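Local coordinates for protein L-ribulose 3-epimerase (Methylomonas sp. DH-1, PDB 7CJ5) that catalyses the manganese-dependent epimerization of ketoses at C3, acting most strongly on L-ribulose and also interconverting D-allulose and D-fructose as a homodimer, at residues Leu116-Gly121 with Asn155-Asn160; His183-His188 with Ser215-Leu220; Tyr209-Glu214 with Thr244-Ser249. All coordinates share one frame; numbering follows the deposited sequence.

Interaction 1: residues Leu116-Gly121 with Asn155-Asn160. With FUD (D-fructose), chain D.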
loop_
_atom_site.group_PDB
_atom_site.type_symbol
_atom_site.label_atom_id
_atom_site.label_comp_id
_atom_site.label_asym_id
_atom_site.label_seq_id
_atom_site.Cartn_x
_atom_site.Cartn_y
_atom_site.Cartn_z
ATOM N N LEU A 116 -7.707 11.028 5.142
ATOM C CA LEU A 116 -6.595 10.048 5.108
ATOM C C LEU A 116 -7.152 8.679 5.505
ATOM O O LEU A 116 -7.625 8.536 6.637
ATOM C CB LEU A 116 -5.497 10.495 6.076
ATOM C CG LEU A 116 -4.322 9.531 6.207
ATOM C CD1 LEU A 116 -3.553 9.462 4.904
ATOM C CD2 LEU A 116 -3.406 9.947 7.351
ATOM N N GLY A 117 -7.098 7.702 4.609
ATOM C CA GLY A 117 -7.516 6.331 4.941
ATOM C C GLY A 117 -8.139 5.598 3.772
ATOM O O GLY A 117 -8.084 6.104 2.637
ATOM N N LYS A 118 -8.719 4.434 4.063
ATOM C CA LYS A 118 -9.137 3.440 3.047
ATOM C C LYS A 118 -10.590 3.699 2.640
ATOM O O LYS A 118 -11.504 3.248 3.354
ATOM C CB LYS A 118 -8.983 2.029 3.609
ATOM C CG LYS A 118 -8.978 0.915 2.571
ATOM C CD LYS A 118 -8.757 -0.451 3.196
ATOM C CE LYS A 118 -8.710 -1.571 2.177
ATOM N NZ LYS A 118 -10.048 -1.839 1.618
ATOM N N TYR A 119 -10.794 4.358 1.509
ATOM C CA TYR A 119 -12.144 4.585 0.950
ATOM C C TYR A 119 -12.691 3.229 0.523
ATOM O O TYR A 119 -11.929 2.367 0.100
ATOM C CB TYR A 119 -12.079 5.606 -0.184
ATOM C CG TYR A 119 -11.963 7.038 0.278
ATOM C CD1 TYR A 119 -10.734 7.669 0.379
ATOM C CD2 TYR A 119 -13.089 7.772 0.607
ATOM C CE1 TYR A 119 -10.630 8.995 0.770
ATOM C CE2 TYR A 119 -13.003 9.099 0.999
ATOM C CZ TYR A 119 -11.768 9.715 1.092
ATOM O OH TYR A 119 -11.687 11.032 1.468
ATOM N N PRO A 120 -14.013 2.998 0.677
ATOM C CA PRO A 120 -14.641 1.729 0.300
ATOM C C PRO A 120 -14.951 1.587 -1.198
ATOM O O PRO A 120 -15.410 0.535 -1.607
ATOM C CB PRO A 120 -15.954 1.764 1.103
ATOM C CG PRO A 120 -16.291 3.239 1.195
ATOM C CD PRO A 120 -14.955 3.941 1.304
ATOM N N GLY A 121 -14.688 2.639 -1.977
ATOM C CA GLY A 121 -14.995 2.680 -3.413
ATOM C C GLY A 121 -14.292 3.840 -4.098
ATOM O O GLY A 121 -13.715 4.703 -3.440
ATOM N N ASN A 155 -0.795 6.435 -1.454
ATOM C CA ASN A 155 -1.119 5.154 -2.120
ATOM C C ASN A 155 -2.634 4.923 -2.028
ATOM O O ASN A 155 -3.312 5.631 -1.250
ATOM C CB ASN A 155 -0.273 4.016 -1.545
ATOM C CG ASN A 155 -0.684 3.588 -0.152
ATOM O OD1 ASN A 155 -1.791 3.089 0.038
ATOM N ND2 ASN A 155 0.205 3.745 0.820
ATOM N N ARG A 156 -3.120 3.959 -2.808
ATOM C CA ARG A 156 -4.548 3.586 -2.982
ATOM C C ARG A 156 -5.265 3.352 -1.642
ATOM O O ARG A 156 -6.478 3.594 -1.582
ATOM C CB ARG A 156 -4.600 2.341 -3.866
ATOM C CG ARG A 156 -3.920 1.117 -3.267
ATOM C CD ARG A 156 -3.789 0.003 -4.293
ATOM N NE ARG A 156 -3.027 0.449 -5.447
ATOM C CZ ARG A 156 -2.934 -0.198 -6.601
ATOM N NH1 ARG A 156 -3.543 -1.358 -6.770
ATOM N NH2 ARG A 156 -2.208 0.317 -7.579
ATOM N N TYR A 157 -4.576 2.841 -0.621
ATOM C CA TYR A 157 -5.189 2.480 0.685
ATOM C C TYR A 157 -5.344 3.720 1.579
ATOM O O TYR A 157 -5.920 3.591 2.665
ATOM C CB TYR A 157 -4.346 1.420 1.392
ATOM C CG TYR A 157 -4.085 0.171 0.589
ATOM C CD1 TYR A 157 -5.083 -0.759 0.357
ATOM C CD2 TYR A 157 -2.835 -0.084 0.057
ATOM C CE1 TYR A 157 -4.849 -1.913 -0.379
ATOM C CE2 TYR A 157 -2.585 -1.230 -0.680
ATOM C CZ TYR A 157 -3.585 -2.159 -0.883
ATOM O OH TYR A 157 -3.311 -3.287 -1.604
ATOM N N GLU A 158 -4.836 4.880 1.156
ATOM C CA GLU A 158 -4.840 6.107 1.998
ATOM C C GLU A 158 -5.565 7.266 1.309
ATOM O O GLU A 158 -5.893 8.240 2.022
ATOM C CB GLU A 158 -3.416 6.475 2.407
ATOM C CG GLU A 158 -2.773 5.425 3.302
ATOM C CD GLU A 158 -1.467 5.859 3.938
ATOM O OE1 GLU A 158 -1.269 7.083 4.088
ATOM O OE2 GLU A 158 -0.646 4.973 4.264
ATOM N N THR A 159 -5.823 7.169 0.002
ATOM C CA THR A 159 -6.741 8.074 -0.744
ATOM C C THR A 159 -7.204 7.389 -2.031
ATOM O O THR A 159 -6.459 6.516 -2.542
ATOM C CB THR A 159 -6.087 9.413 -1.123
ATOM O OG1 THR A 159 -7.107 10.260 -1.664
ATOM C CG2 THR A 159 -4.982 9.245 -2.148
ATOM N N ASN A 160 -8.362 7.809 -2.545
ATOM C CA ASN A 160 -8.907 7.405 -3.869
ATOM C C ASN A 160 -8.851 8.588 -4.846
ATOM O O ASN A 160 -9.377 8.462 -5.983
ATOM C CB ASN A 160 -10.329 6.853 -3.740
ATOM C CG ASN A 160 -11.330 7.824 -3.145
ATOM O OD1 ASN A 160 -10.997 8.957 -2.807
ATOM N ND2 ASN A 160 -12.574 7.387 -3.036
HETATM C C1 FUD D . 0.776 8.958 5.648
HETATM C C2 FUD D . 1.888 9.907 5.296
HETATM C C3 FUD D . 2.084 11.123 6.167
HETATM C C4 FUD D . 0.687 11.690 6.329
HETATM C C5 FUD D . 0.466 12.778 7.379
HETATM C C6 FUD D . 1.664 13.139 8.235
HETATM O O1 FUD D . 0.987 7.681 5.040
HETATM O O2 FUD D . 2.610 9.681 4.334
HETATM O O3 FUD D . 2.958 12.066 5.538
HETATM O O4 FUD D . 0.338 12.150 5.037
HETATM O O5 FUD D . -0.080 13.936 6.751
HETATM O O6 FUD D . 1.230 14.149 9.185
HETATM O O HOH W 1 -8.411 4.957 -0.017
#

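Interaction 2: residues His183-His188 with Ser215-Leu220. With MN (manganese (II) ion), chain C; FUD (D-fructose), chain D.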
loop_
_atom_site.group_PDB
_atom_site.type_symbol
_atom_site.label_atom_id
_atom_site.label_comp_id
_atom_site.label_asym_id
_atom_site.label_seq_id
_atom_site.Cartn_x
_atom_site.Cartn_y
_atom_site.Cartn_z
ATOM N N HIS A 183 3.356 17.321 -3.699
ATOM C CA HIS A 183 4.119 16.727 -2.579
ATOM C C HIS A 183 4.239 15.223 -2.860
ATOM O O HIS A 183 3.201 14.563 -3.044
ATOM C CB HIS A 183 3.442 17.150 -1.271
ATOM C CG HIS A 183 3.963 16.506 -0.035
ATOM N ND1 HIS A 183 3.342 16.684 1.188
ATOM C CD2 HIS A 183 5.003 15.676 0.175
ATOM C CE1 HIS A 183 3.994 15.999 2.103
ATOM N NE2 HIS A 183 5.016 15.366 1.503
ATOM N N LEU A 184 5.471 14.736 -3.010
ATOM C CA LEU A 184 5.777 13.311 -3.285
ATOM C C LEU A 184 6.372 12.669 -2.032
ATOM O O LEU A 184 7.086 13.346 -1.283
ATOM C CB LEU A 184 6.742 13.196 -4.466
ATOM C CG LEU A 184 6.141 13.429 -5.849
ATOM C CD1 LEU A 184 7.225 13.369 -6.919
ATOM C CD2 LEU A 184 5.036 12.420 -6.148
ATOM N N ASP A 185 6.086 11.384 -1.852
ATOM C CA ASP A 185 6.493 10.575 -0.680
ATOM C C ASP A 185 7.009 9.232 -1.196
ATOM O O ASP A 185 6.222 8.519 -1.833
ATOM C CB ASP A 185 5.302 10.398 0.259
ATOM C CG ASP A 185 5.616 9.584 1.500
ATOM O OD1 ASP A 185 6.382 8.616 1.380
ATOM O OD2 ASP A 185 5.079 9.921 2.581
ATOM N N THR A 186 8.271 8.898 -0.925
ATOM C CA THR A 186 8.964 7.722 -1.517
ATOM C C THR A 186 8.239 6.430 -1.121
ATOM O O THR A 186 8.260 5.498 -1.933
ATOM C CB THR A 186 10.458 7.707 -1.158
ATOM O OG1 THR A 186 10.615 7.705 0.260
ATOM C CG2 THR A 186 11.201 8.882 -1.760
ATOM N N TYR A 187 7.629 6.370 0.070
ATOM C CA TYR A 187 6.890 5.170 0.554
ATOM C C TYR A 187 5.687 4.913 -0.365
ATOM O O TYR A 187 5.456 3.776 -0.811
ATOM C CB TYR A 187 6.456 5.349 2.009
ATOM C CG TYR A 187 5.383 4.394 2.468
ATOM C CD1 TYR A 187 5.679 3.078 2.800
ATOM C CD2 TYR A 187 4.062 4.799 2.554
ATOM C CE1 TYR A 187 4.695 2.203 3.236
ATOM C CE2 TYR A 187 3.060 3.932 2.970
ATOM C CZ TYR A 187 3.378 2.629 3.316
ATOM O OH TYR A 187 2.396 1.778 3.727
ATOM N N HIS A 188 4.931 5.965 -0.657
ATOM C CA HIS A 188 3.737 5.901 -1.535
ATOM C C HIS A 188 4.181 5.638 -2.980
ATOM O O HIS A 188 3.557 4.804 -3.654
ATOM C CB HIS A 188 2.907 7.182 -1.358
ATOM C CG HIS A 188 2.364 7.318 0.026
ATOM N ND1 HIS A 188 1.546 6.347 0.593
ATOM C CD2 HIS A 188 2.530 8.274 0.965
ATOM C CE1 HIS A 188 1.212 6.716 1.815
ATOM N NE2 HIS A 188 1.821 7.882 2.078
ATOM N N SER A 215 10.247 1.519 2.111
ATOM C CA SER A 215 9.112 0.714 1.584
ATOM C C SER A 215 8.211 0.244 2.735
ATOM O O SER A 215 6.971 0.245 2.569
ATOM C CB SER A 215 9.619 -0.444 0.769
ATOM O OG SER A 215 10.619 -1.170 1.474
ATOM N N HIS A 216 8.802 -0.156 3.856
ATOM C CA HIS A 216 8.079 -0.660 5.053
ATOM C C HIS A 216 8.020 0.423 6.144
ATOM O O HIS A 216 7.507 0.127 7.245
ATOM C CB HIS A 216 8.732 -1.970 5.512
ATOM C CG HIS A 216 10.208 -1.885 5.723
ATOM N ND1 HIS A 216 10.801 -0.793 6.309
ATOM C CD2 HIS A 216 11.205 -2.760 5.462
ATOM C CE1 HIS A 216 12.102 -0.989 6.388
ATOM N NE2 HIS A 216 12.377 -2.191 5.879
ATOM N N ARG A 217 8.525 1.627 5.849
ATOM C CA ARG A 217 8.544 2.836 6.736
ATOM C C ARG A 217 9.505 2.654 7.919
ATOM O O ARG A 217 9.385 3.408 8.913
ATOM C CB ARG A 217 7.154 3.182 7.279
ATOM C CG ARG A 217 6.028 2.997 6.277
ATOM C CD ARG A 217 4.802 3.819 6.621
ATOM N NE ARG A 217 4.889 5.151 6.042
ATOM C CZ ARG A 217 3.850 5.928 5.780
ATOM N NH1 ARG A 217 2.631 5.520 6.066
ATOM N NH2 ARG A 217 4.034 7.106 5.221
ATOM N N GLY A 218 10.436 1.707 7.828
ATOM C CA GLY A 218 11.466 1.505 8.865
ATOM C C GLY A 218 12.734 2.271 8.532
ATOM O O GLY A 218 12.654 3.296 7.816
ATOM N N TYR A 219 13.874 1.772 9.001
ATOM C CA TYR A 219 15.218 2.355 8.747
ATOM C C TYR A 219 15.448 2.532 7.238
ATOM O O TYR A 219 15.233 1.577 6.476
ATOM C CB TYR A 219 16.290 1.471 9.382
ATOM C CG TYR A 219 16.643 1.869 10.790
ATOM C CD1 TYR A 219 15.951 1.365 11.880
ATOM C CD2 TYR A 219 17.662 2.775 11.032
ATOM C CE1 TYR A 219 16.258 1.758 13.171
ATOM C CE2 TYR A 219 17.993 3.166 12.316
ATOM C CZ TYR A 219 17.289 2.652 13.387
ATOM O OH TYR A 219 17.624 3.021 14.654
ATOM N N LEU A 220 15.871 3.727 6.814
ATOM C CA LEU A 220 16.219 3.994 5.393
ATOM C C LEU A 220 17.323 3.019 4.955
ATOM O O LEU A 220 18.345 2.911 5.643
ATOM C CB LEU A 220 16.664 5.448 5.217
ATOM C CG LEU A 220 15.636 6.511 5.596
ATOM C CD1 LEU A 220 16.085 7.876 5.100
ATOM C CD2 LEU A 220 14.262 6.169 5.044
HETATM MN MN MN C . 4.155 11.210 3.843
HETATM C C1 FUD D . 0.776 8.958 5.648
HETATM C C2 FUD D . 1.888 9.907 5.296
HETATM C C3 FUD D . 2.084 11.123 6.167
HETATM C C4 FUD D . 0.687 11.690 6.329
HETATM C C5 FUD D . 0.466 12.778 7.379
HETATM C C6 FUD D . 1.664 13.139 8.235
HETATM O O1 FUD D . 0.987 7.681 5.040
HETATM O O2 FUD D . 2.610 9.681 4.334
HETATM O O3 FUD D . 2.958 12.066 5.538
HETATM O O4 FUD D . 0.338 12.150 5.037
HETATM O O5 FUD D . -0.080 13.936 6.751
HETATM O O6 FUD D . 1.230 14.149 9.185
HETATM O O HOH W 2 6.685 8.120 4.292
HETATM O O HOH W 3 5.998 1.037 -0.059
HETATM O O HOH W 4 1.830 2.321 6.799
#

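Interaction 3: residues Tyr209-Glu214 with Thr244-Ser249. With MN (manganese (II) ion), chain C; FUD (D-fructose), chain D.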
loop_
_atom_site.group_PDB
_atom_site.type_symbol
_atom_site.label_atom_id
_atom_site.label_comp_id
_atom_site.label_asym_id
_atom_site.label_seq_id
_atom_site.Cartn_x
_atom_site.Cartn_y
_atom_site.Cartn_z
ATOM N N TYR A 209 7.353 19.852 -2.140
ATOM C CA TYR A 209 7.591 19.198 -0.830
ATOM C C TYR A 209 7.913 17.718 -1.041
ATOM O O TYR A 209 7.334 17.096 -1.950
ATOM C CB TYR A 209 6.366 19.398 0.068
ATOM C CG TYR A 209 6.660 19.481 1.544
ATOM C CD1 TYR A 209 6.953 18.346 2.284
ATOM C CD2 TYR A 209 6.642 20.698 2.204
ATOM C CE1 TYR A 209 7.221 18.423 3.644
ATOM C CE2 TYR A 209 6.903 20.787 3.562
ATOM C CZ TYR A 209 7.186 19.646 4.288
ATOM O OH TYR A 209 7.425 19.746 5.631
ATOM N N VAL A 210 8.780 17.164 -0.189
ATOM C CA VAL A 210 9.201 15.739 -0.281
ATOM C C VAL A 210 9.115 15.064 1.092
ATOM O O VAL A 210 9.599 15.632 2.089
ATOM C CB VAL A 210 10.607 15.636 -0.894
ATOM C CG1 VAL A 210 11.170 14.230 -0.777
ATOM C CG2 VAL A 210 10.601 16.098 -2.342
ATOM N N HIS A 211 8.510 13.874 1.134
ATOM C CA HIS A 211 8.627 12.938 2.276
ATOM C C HIS A 211 9.532 11.770 1.888
ATOM O O HIS A 211 9.356 11.200 0.794
ATOM C CB HIS A 211 7.259 12.441 2.736
ATOM C CG HIS A 211 6.550 13.413 3.612
ATOM N ND1 HIS A 211 5.322 13.136 4.158
ATOM C CD2 HIS A 211 6.891 14.652 4.036
ATOM C CE1 HIS A 211 4.928 14.157 4.884
ATOM N NE2 HIS A 211 5.872 15.112 4.822
ATOM N N ILE A 212 10.450 11.445 2.793
ATOM C CA ILE A 212 11.363 10.275 2.715
ATOM C C ILE A 212 10.864 9.217 3.690
ATOM O O ILE A 212 10.866 9.472 4.931
ATOM C CB ILE A 212 12.813 10.683 3.003
ATOM C CG1 ILE A 212 13.239 11.846 2.103
ATOM C CG2 ILE A 212 13.732 9.479 2.875
ATOM C CD1 ILE A 212 13.110 11.560 0.612
ATOM N N GLY A 213 10.445 8.082 3.138
ATOM C CA GLY A 213 10.094 6.869 3.891
ATOM C C GLY A 213 10.558 5.620 3.154
ATOM O O GLY A 213 10.467 5.588 1.915
ATOM N N GLU A 214 11.046 4.621 3.894
ATOM C CA GLU A 214 11.418 3.298 3.333
ATOM C C GLU A 214 10.125 2.553 2.949
ATOM O O GLU A 214 9.028 2.950 3.410
ATOM C CB GLU A 214 12.303 2.553 4.338
ATOM C CG GLU A 214 12.872 1.254 3.810
ATOM C CD GLU A 214 13.601 1.358 2.480
ATOM O OE1 GLU A 214 14.844 1.492 2.487
ATOM O OE2 GLU A 214 12.929 1.305 1.441
ATOM N N THR A 244 11.363 16.025 4.374
ATOM C CA THR A 244 11.053 15.503 5.726
ATOM C C THR A 244 11.245 13.988 5.752
ATOM O O THR A 244 10.736 13.307 4.842
ATOM C CB THR A 244 9.606 15.815 6.122
ATOM O OG1 THR A 244 9.436 17.229 6.251
ATOM C CG2 THR A 244 9.189 15.108 7.390
ATOM N N PHE A 245 11.920 13.485 6.781
ATOM C CA PHE A 245 11.933 12.049 7.126
ATOM C C PHE A 245 10.741 11.741 8.035
ATOM O O PHE A 245 10.500 12.472 9.017
ATOM C CB PHE A 245 13.225 11.670 7.844
ATOM C CG PHE A 245 13.130 10.288 8.416
ATOM C CD1 PHE A 245 13.039 9.186 7.578
ATOM C CD2 PHE A 245 13.041 10.094 9.784
ATOM C CE1 PHE A 245 12.910 7.911 8.103
ATOM C CE2 PHE A 245 12.909 8.817 10.300
ATOM C CZ PHE A 245 12.841 7.731 9.459
ATOM N N GLU A 246 10.026 10.657 7.759
ATOM C CA GLU A 246 8.934 10.227 8.664
ATOM C C GLU A 246 8.867 8.705 8.773
ATOM O O GLU A 246 9.257 7.988 7.830
ATOM C CB GLU A 246 7.611 10.797 8.174
ATOM C CG GLU A 246 7.106 10.117 6.931
ATOM C CD GLU A 246 5.846 10.733 6.362
ATOM O OE1 GLU A 246 5.246 11.595 7.038
ATOM O OE2 GLU A 246 5.483 10.358 5.240
ATOM N N SER A 247 8.401 8.266 9.940
ATOM C CA SER A 247 8.010 6.878 10.270
ATOM C C SER A 247 7.038 6.943 11.448
ATOM O O SER A 247 7.003 7.987 12.120
ATOM C CB SER A 247 9.193 6.025 10.573
ATOM O OG SER A 247 8.755 4.704 10.839
ATOM N N PHE A 248 6.282 5.874 11.687
ATOM C CA PHE A 248 5.091 5.892 12.572
ATOM C C PHE A 248 5.101 4.646 13.450
ATOM O O PHE A 248 4.727 3.579 12.946
ATOM C CB PHE A 248 3.830 6.001 11.711
ATOM C CG PHE A 248 3.843 7.220 10.827
ATOM C CD1 PHE A 248 3.591 8.470 11.366
ATOM C CD2 PHE A 248 4.173 7.132 9.485
ATOM C CE1 PHE A 248 3.629 9.606 10.574
ATOM C CE2 PHE A 248 4.218 8.270 8.693
ATOM C CZ PHE A 248 3.949 9.504 9.238
ATOM N N SER A 249 5.556 4.789 14.698
ATOM C CA SER A 249 5.622 3.704 15.718
ATOM C C SER A 249 4.281 3.607 16.436
ATOM O O SER A 249 3.766 4.678 16.860
ATOM C CB SER A 249 6.716 3.950 16.723
ATOM O OG SER A 249 6.539 3.118 17.871
HETATM MN MN MN C . 4.155 11.210 3.843
HETATM C C1 FUD D . 0.776 8.958 5.648
HETATM C C2 FUD D . 1.888 9.907 5.296
HETATM C C3 FUD D . 2.084 11.123 6.167
HETATM C C4 FUD D . 0.687 11.690 6.329
HETATM C C5 FUD D . 0.466 12.778 7.379
HETATM C C6 FUD D . 1.664 13.139 8.235
HETATM O O1 FUD D . 0.987 7.681 5.040
HETATM O O2 FUD D . 2.610 9.681 4.334
HETATM O O3 FUD D . 2.958 12.066 5.538
HETATM O O4 FUD D . 0.338 12.150 5.037
HETATM O O5 FUD D . -0.080 13.936 6.751
HETATM O O6 FUD D . 1.230 14.149 9.185
HETATM O O HOH W 5 11.038 5.196 6.760
#

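Interaction 1: residues Leu116-Gly121 with Asn155-Asn160
Tyr119 and Asn160 meet as two flat groups laid on one another: the carboxamide of Asn160 stacks on one face of the phenol ring, with planes 8° apart. The stack is offset toward the rim, since Asn160 OD1 lies 3.4 Å from Tyr119 CD1 while Asn160 ND2 sits by Tyr119 CG. The first torsion of Asn160 (chi1 59°) sets its CG between backbone N and carbonyl carbon, which turns the amide across the ring. Its rotation is fixed by a hydrogen bond from Asn160 ND2 to Gly121 O (2.9 Å, 161° at the hydrogen), made in the amide plane and in the carbonyl plane. The far end of the ring is anchored separately, Tyr119 OH bonding to Asp77 and to the backbone of Ala115.

At the centre, the loops after TIM-barrel strands 107-112 and 148-152 are tied through backbone, Gly117 N donating to Glu158 O (2.9 Å). A water takes a hydrogen from Tyr119 N and gives its own to Gly117 O and Arg156 O. Leu116 and Glu158 run side by side, and Leu116 CD1 comes within 3.4 Å of Glu158 OE1. The Glu158 chain is extended beyond CG, and its OE1 accepts from O1 of D-fructose at 2.5 Å. Its other oxygen, OE2, takes a hydrogen bond from Tyr157 OH of the second subunit.

The chemistry thus divides the work of the carboxylate: one oxygen reads the substrate hydroxyl, the other is held across the dimer interface, and the methyl of Leu116 flanks the sugar-binding oxygen with a nonpolar surface.

Interaction 2: residues His183-His188 with Ser215-Leu220
Arg217 lays its side chain over the ring of Tyr187 and carries it on to the sugar. From CB the chain runs on to Arg217 CG, which lies over the rim of the ring, 3.4 Å from Tyr187 CE1. CD follows as a CH-pi contact, 12° off the ring normal. A bend at chi3 (88°) then brings the guanidinium down flat: NE lies over the ring, Arg217 CZ is 3.4 Å from Tyr187 CD2, and the two planes are 9° apart, a parallel stack and a cation-pi interaction. With one face on the tyrosine, the guanidinium uses its edge: fructose O1 and a water lie near its plane. Arg217 NH1 donates to fructose O1 at 2.9 Å, and NH2 donates to O1, to O2 and to this water, which also lies 3.0 Å from Asp185 OD2 and may donate to it.

Tyr187 is fixed in turn. Ser215 O abuts the ring edge at Tyr187 CE1 (3.1 Å), a water joins Tyr187 O to Ser215 O, and Tyr187 OH is hydrogen-bonded to Tyr157 of the second subunit. The ring therefore serves as a second-shell platform for the arginine.

Segment 183-188 adds a sugar contact and a metal ligand. His188 NE2 donates to fructose O2 (3.0 Å) and also to O1. Asp185 OD2 binds manganese at 2.0 Å, whereas its OD1 accepts from Tyr187 N, the N-cap bond of helix 186-192; one carboxylate thus ties the helix start to the metal.

The end of strand 180-185, the start of helix 186-192 and the loop after strand 207-212 converge at the C-terminal ends of the barrel strands, where the active site of a TIM barrel lies, here a metal-dependent ketose 3-epimerase of the xylose isomerase-like type.

Interaction 3: residues Tyr209-Glu214 with Thr244-Ser249
His211 ND1 and Glu246 OE2 stand only 3.0 Å apart yet share no hydrogen bond, because both bind the same manganese ion, ND1 at 2.3 Å and OE2 at 2.1 Å. The imidazole and carboxylate planes are turned 68° to each other; Glu246 CG sits between backbone N and carbonyl carbon (chi1 73°), with the chain extended beyond it. The second oxygen, Glu246 OE1, lies 3.3 Å from fructose C3, consistent with the proton donor/acceptor role assigned to Glu246 from relatives. Thr244 lies alongside His211, its CB 3.6 Å from His211 CD2, while its OG1 bonds to Tyr39 and Glu41. His211 also has Glu41 as a polar partner.

Beneath these side chains the backbones pair as parallel strands, His211 opposite Thr244 and Ile212 opposite Phe245. Three near-linear bonds form the ladder: Thr244 N to Val210 O, Ile212 N to Thr244 O (2.8 Å), and the longer Glu246 N to Ile212 O (3.2 Å).

The pair comes from the beta-alpha-beta unit of strand 207-212, helix 227-236 and strand 242-245. Ile212 packs against helices 227-236 and 271-286, Phe245 also meets 271-286, and strands 180-185 and 8-12 adjoin the pair within the closed barrel.

All three contacts touch the same D-fructose, but from different parts of the barrel. Interactions 2 and 3 have centres about 6 Å apart and share the manganese, whose protein ligands Asp185, His211 and Glu246 are completed by Glu152. They are also joined directly: Thr186 OG1 lies 2.7 Å from Gly213 O, a probable hydrogen bond. Interaction 1 has its centre about 17 Å from that of interaction 2, yet touches it, with Glu158 OE1 3.4 Å from His188 CE1. From interaction 3 its nearest atoms are about 7 Å away, and the two are linked through the sugar and through interaction 2. Interactions 1 and 2 reach the second subunit; interaction 3 stays within one chain.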